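Local structure of possible HxlR family transcriptional factor (3DF8) at residues A[40-45]-A[72-77]; A[47-50]-A[56-59]. The protein probably binds DNA and regulates transcription through a winged helix-turn-helix domain of the HxlR type. All coordinates share one frame; numbering follows the deposited sequence.

Interaction 1: residues A[40-45]-A[72-77]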
# COMPACT_ATOMS: atom_id res chain seq x y z
N SER A 40 -5.33 -6.67 -22.36
CA SER A 40 -5.59 -8.08 -22.73
C SER A 40 -4.35 -8.87 -23.17
O SER A 40 -4.46 -10.02 -23.63
CB SER A 40 -6.59 -8.14 -23.87
OG SER A 40 -7.28 -6.91 -24.00
N THR A 41 -3.18 -8.26 -23.05
CA THR A 41 -2.00 -8.76 -23.73
C THR A 41 -0.85 -8.45 -22.81
O THR A 41 -0.92 -7.47 -22.06
CB THR A 41 -1.76 -8.00 -25.09
OG1 THR A 41 -1.64 -6.59 -24.85
CG2 THR A 41 -2.89 -8.24 -26.07
N ARG A 42 0.20 -9.27 -22.88
CA ARG A 42 1.44 -8.93 -22.19
C ARG A 42 1.93 -7.56 -22.68
O ARG A 42 1.89 -7.28 -23.88
CB ARG A 42 2.52 -9.98 -22.47
CG ARG A 42 2.18 -11.37 -21.94
CD ARG A 42 3.33 -12.35 -22.19
NE ARG A 42 4.48 -11.98 -21.35
CZ ARG A 42 4.76 -12.53 -20.18
NH1 ARG A 42 3.97 -13.52 -19.71
NH2 ARG A 42 5.82 -12.12 -19.48
N GLN A 43 2.45 -6.76 -21.76
CA GLN A 43 2.92 -5.40 -22.08
C GLN A 43 4.43 -5.34 -22.15
O GLN A 43 5.09 -6.01 -21.37
CB GLN A 43 2.45 -4.46 -20.97
CG GLN A 43 0.96 -4.66 -20.71
CD GLN A 43 0.44 -3.86 -19.51
OE1 GLN A 43 0.95 -2.79 -19.20
NE2 GLN A 43 -0.59 -4.38 -18.86
N ASN A 44 4.95 -4.52 -23.06
CA ASN A 44 6.38 -4.26 -23.10
C ASN A 44 6.71 -3.12 -22.16
O ASN A 44 5.79 -2.55 -21.53
CB ASN A 44 6.86 -4.01 -24.54
CG ASN A 44 6.22 -2.78 -25.20
OD1 ASN A 44 5.89 -1.79 -24.55
ND2 ASN A 44 6.05 -2.86 -26.51
N PHE A 45 7.99 -2.77 -22.05
CA PHE A 45 8.45 -1.82 -21.05
C PHE A 45 7.90 -0.44 -21.32
O PHE A 45 7.45 0.24 -20.37
CB PHE A 45 9.95 -1.81 -21.06
CG PHE A 45 10.57 -1.02 -19.97
CD1 PHE A 45 10.95 -1.64 -18.77
CD2 PHE A 45 10.87 0.34 -20.17
CE1 PHE A 45 11.59 -0.90 -17.76
CE2 PHE A 45 11.52 1.09 -19.18
CZ PHE A 45 11.87 0.46 -17.97
N LEU A 72 6.49 -11.83 -7.95
CA LEU A 72 5.21 -11.22 -8.31
C LEU A 72 5.08 -10.90 -9.80
O LEU A 72 3.96 -10.72 -10.28
CB LEU A 72 4.98 -9.91 -7.48
CG LEU A 72 5.05 -10.18 -5.95
CD1 LEU A 72 4.77 -8.89 -5.26
CD2 LEU A 72 4.02 -11.24 -5.53
N VAL A 73 6.21 -10.76 -10.50
CA VAL A 73 6.23 -10.40 -11.96
C VAL A 73 7.22 -11.34 -12.66
O VAL A 73 8.17 -11.82 -12.06
CB VAL A 73 6.66 -8.94 -12.10
CG1 VAL A 73 7.02 -8.54 -13.57
CG2 VAL A 73 5.54 -8.04 -11.57
N GLU A 74 6.95 -11.64 -13.93
CA GLU A 74 7.95 -12.34 -14.74
C GLU A 74 8.11 -11.62 -16.08
O GLU A 74 7.16 -10.96 -16.58
CB GLU A 74 7.56 -13.81 -14.94
CG GLU A 74 6.11 -14.02 -15.32
CD GLU A 74 5.88 -14.12 -16.82
OE1 GLU A 74 4.74 -14.46 -17.19
OE2 GLU A 74 6.83 -13.89 -17.61
N ARG A 75 9.34 -11.71 -16.61
CA ARG A 75 9.69 -11.16 -17.93
C ARG A 75 9.73 -12.32 -18.94
O ARG A 75 10.30 -13.37 -18.65
CB ARG A 75 11.05 -10.46 -17.87
CG ARG A 75 11.59 -9.97 -19.23
CD ARG A 75 13.12 -9.55 -19.15
NE ARG A 75 13.23 -8.43 -18.27
CZ ARG A 75 13.76 -8.49 -17.05
NH1 ARG A 75 13.76 -7.39 -16.30
NH2 ARG A 75 14.25 -9.64 -16.59
N ARG A 76 9.08 -12.14 -20.09
CA ARG A 76 9.25 -13.09 -21.17
C ARG A 76 10.13 -12.48 -22.24
O ARG A 76 9.76 -11.46 -22.77
CB ARG A 76 7.89 -13.40 -21.80
CG ARG A 76 7.96 -14.46 -22.89
CD ARG A 76 6.58 -14.65 -23.55
NE ARG A 76 6.61 -15.67 -24.59
CZ ARG A 76 6.91 -15.43 -25.87
NH1 ARG A 76 7.19 -14.19 -26.28
NH2 ARG A 76 6.93 -16.43 -26.76
N SER A 77 11.25 -13.12 -22.60
CA SER A 77 12.06 -12.64 -23.69
C SER A 77 11.75 -13.51 -24.89
O SER A 77 12.12 -14.69 -24.93
CB SER A 77 13.58 -12.74 -23.41
OG SER A 77 13.95 -12.14 -22.18
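Arg42 and Glu74 form a two-pronged salt bridge, the end of the guanidinium set against the carboxylate with one nitrogen for each oxygen. The NH1 prong is nearly straight: Arg42 NH1 lies 2.8 Å from Glu74 OE1, with an N-H...O angle of 170°, and reaches that oxygen on its syn side. The second prong is more bent; the two planes lie 37° apart, and Arg42 NH2 comes to Glu74 OE2, also at 2.8 Å, from above the carboxylate plane. A bend at chi2 (94°) swings the Glu74 carboxylate toward the loop, although its CB does not point there. The third guanidinium nitrogen, NE, donates to Thr82 OG1 on the adjoining strand, so that all three nitrogens of Arg42 are engaged, which is likely to restrict rotation of the group. Arg76 supplies the packing. Its CB lies over one face of the guanidinium, 3.4 Å from Arg42 NH2, and its CD sits above the rim of the same face. With CG anti to the backbone N, the extended Arg76 chain crosses Arg42 at about a right angle and carries its own charge onward, leaving Arg76 NE 5.4 Å from Arg42 NE. The contact lies at the surface, where the loop between helices 29-36 and 45-50 meets the two-stranded wing of the winged helix. Gln43 pairs through its backbone with Tyr83, while Glu74 and Arg76 pair with Ala84 and Thr82, which places strand 81-85 against both the loop and strand 73-77.

Interaction 2: residues A[47-50]-A[56-59]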
# COMPACT_ATOMS: atom_id res chain seq x y z
N ASP A 47 5.06 0.27 -22.85
CA ASP A 47 3.61 0.21 -22.56
C ASP A 47 3.36 0.54 -21.08
O ASP A 47 2.46 1.32 -20.71
CB ASP A 47 3.02 -1.20 -22.76
CG ASP A 47 2.90 -1.63 -24.22
OD1 ASP A 47 2.71 -0.75 -25.12
OD2 ASP A 47 2.94 -2.89 -24.45
N ILE A 48 4.15 -0.11 -20.23
CA ILE A 48 4.06 0.04 -18.78
C ILE A 48 4.43 1.46 -18.38
O ILE A 48 3.67 2.13 -17.67
CB ILE A 48 4.97 -0.96 -18.04
CG1 ILE A 48 4.54 -2.39 -18.35
CG2 ILE A 48 4.89 -0.76 -16.54
CD1 ILE A 48 5.70 -3.44 -18.07
N ARG A 49 5.58 1.93 -18.84
CA ARG A 49 6.07 3.27 -18.51
C ARG A 49 5.07 4.36 -18.93
O ARG A 49 4.78 5.28 -18.16
CB ARG A 49 7.46 3.49 -19.14
CG ARG A 49 8.09 4.88 -18.92
CD ARG A 49 9.44 5.04 -19.67
NE ARG A 49 9.26 4.88 -21.11
CZ ARG A 49 10.14 4.34 -21.95
NH1 ARG A 49 9.84 4.26 -23.24
NH2 ARG A 49 11.32 3.86 -21.53
N SER A 50 4.50 4.22 -20.14
CA SER A 50 3.54 5.18 -20.67
C SER A 50 2.25 5.24 -19.87
O SER A 50 1.55 6.25 -19.89
CB SER A 50 3.19 4.80 -22.10
OG SER A 50 4.29 5.04 -22.94
N SER A 56 10.24 7.21 -14.19
CA SER A 56 11.46 7.14 -15.02
C SER A 56 11.74 5.70 -15.44
O SER A 56 11.29 4.74 -14.79
CB SER A 56 12.67 7.69 -14.28
OG SER A 56 12.95 6.85 -13.16
N SER A 57 12.48 5.54 -16.54
CA SER A 57 12.91 4.20 -16.95
C SER A 57 13.71 3.54 -15.84
O SER A 57 13.56 2.36 -15.58
CB SER A 57 13.76 4.24 -18.21
OG SER A 57 12.98 4.66 -19.31
N THR A 58 14.60 4.31 -15.20
CA THR A 58 15.44 3.76 -14.13
C THR A 58 14.59 3.19 -12.98
O THR A 58 14.83 2.08 -12.54
CB THR A 58 16.49 4.77 -13.61
OG1 THR A 58 17.46 5.05 -14.65
CG2 THR A 58 17.24 4.21 -12.36
N ILE A 59 13.64 3.97 -12.48
CA ILE A 59 12.79 3.51 -11.37
C ILE A 59 11.95 2.32 -11.82
O ILE A 59 11.78 1.33 -11.09
CB ILE A 59 11.91 4.67 -10.78
CG1 ILE A 59 12.83 5.77 -10.20
CG2 ILE A 59 10.81 4.11 -9.79
CD1 ILE A 59 13.73 5.30 -9.11
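Ser57 OG accepts a hydrogen bond from Arg49 NH2 at 2.9 Å, the one hydrogen bond between residues 47-50 and 56-59. The bond is bent, with an N-H...O angle of 141°, and the hydroxyl oxygen stands near the guanidinium edge but 22° out of its plane. Arg49 runs out extended, CG anti to the backbone N, which sets CD 3.6 Å from Ser57 OG; the bend at chi3 (61°) then turns the guanidinium so that NH2 meets the hydroxyl. The other terminal nitrogen, NH1, donates to Asn46 OD1 in the same helix, so the guanidinium is held from both helices. With both ends of the guanidinium in use, replacing Arg49 by alanine is likely to leave Ser57 OG and Asn46 OD1 without this donor and to uncover part of Ile55 and Leu60, which the arginine touches. Beside this link, Ser56 is the N-cap of helix 57-69: its OG accepts from Ile59 N at 3.0 Å, satisfying an amide of the first turn. Short helix 45-50, a turn and the longer helix 57-69 make up the helix-turn-helix of this winged-helix family, in which the second helix is generally the one that recognises DNA; the Arg49–Ser57 bond ties the two together at the start of that probable recognition helix.

In the fold
Both interactions are surface contacts made by an arginine, and neither has a buried residue among those that touch. Interaction 1 is ionic, pairing opposite charges between a loop and the wing, whereas interaction 2 is a lone charged-to-neutral hydrogen bond between two helices with less buried area. Their centres lie 13 Å apart, and the chain runs directly from one to the other: the loop of interaction 1 leads into helix 45-50, and helix 57-69 is followed by strand 73-77. Phe45 joins them physically, its CZ packing 3.5 Å from Ser57 O. Together they tie the helix-turn-helix internally and the loop before it to the wing.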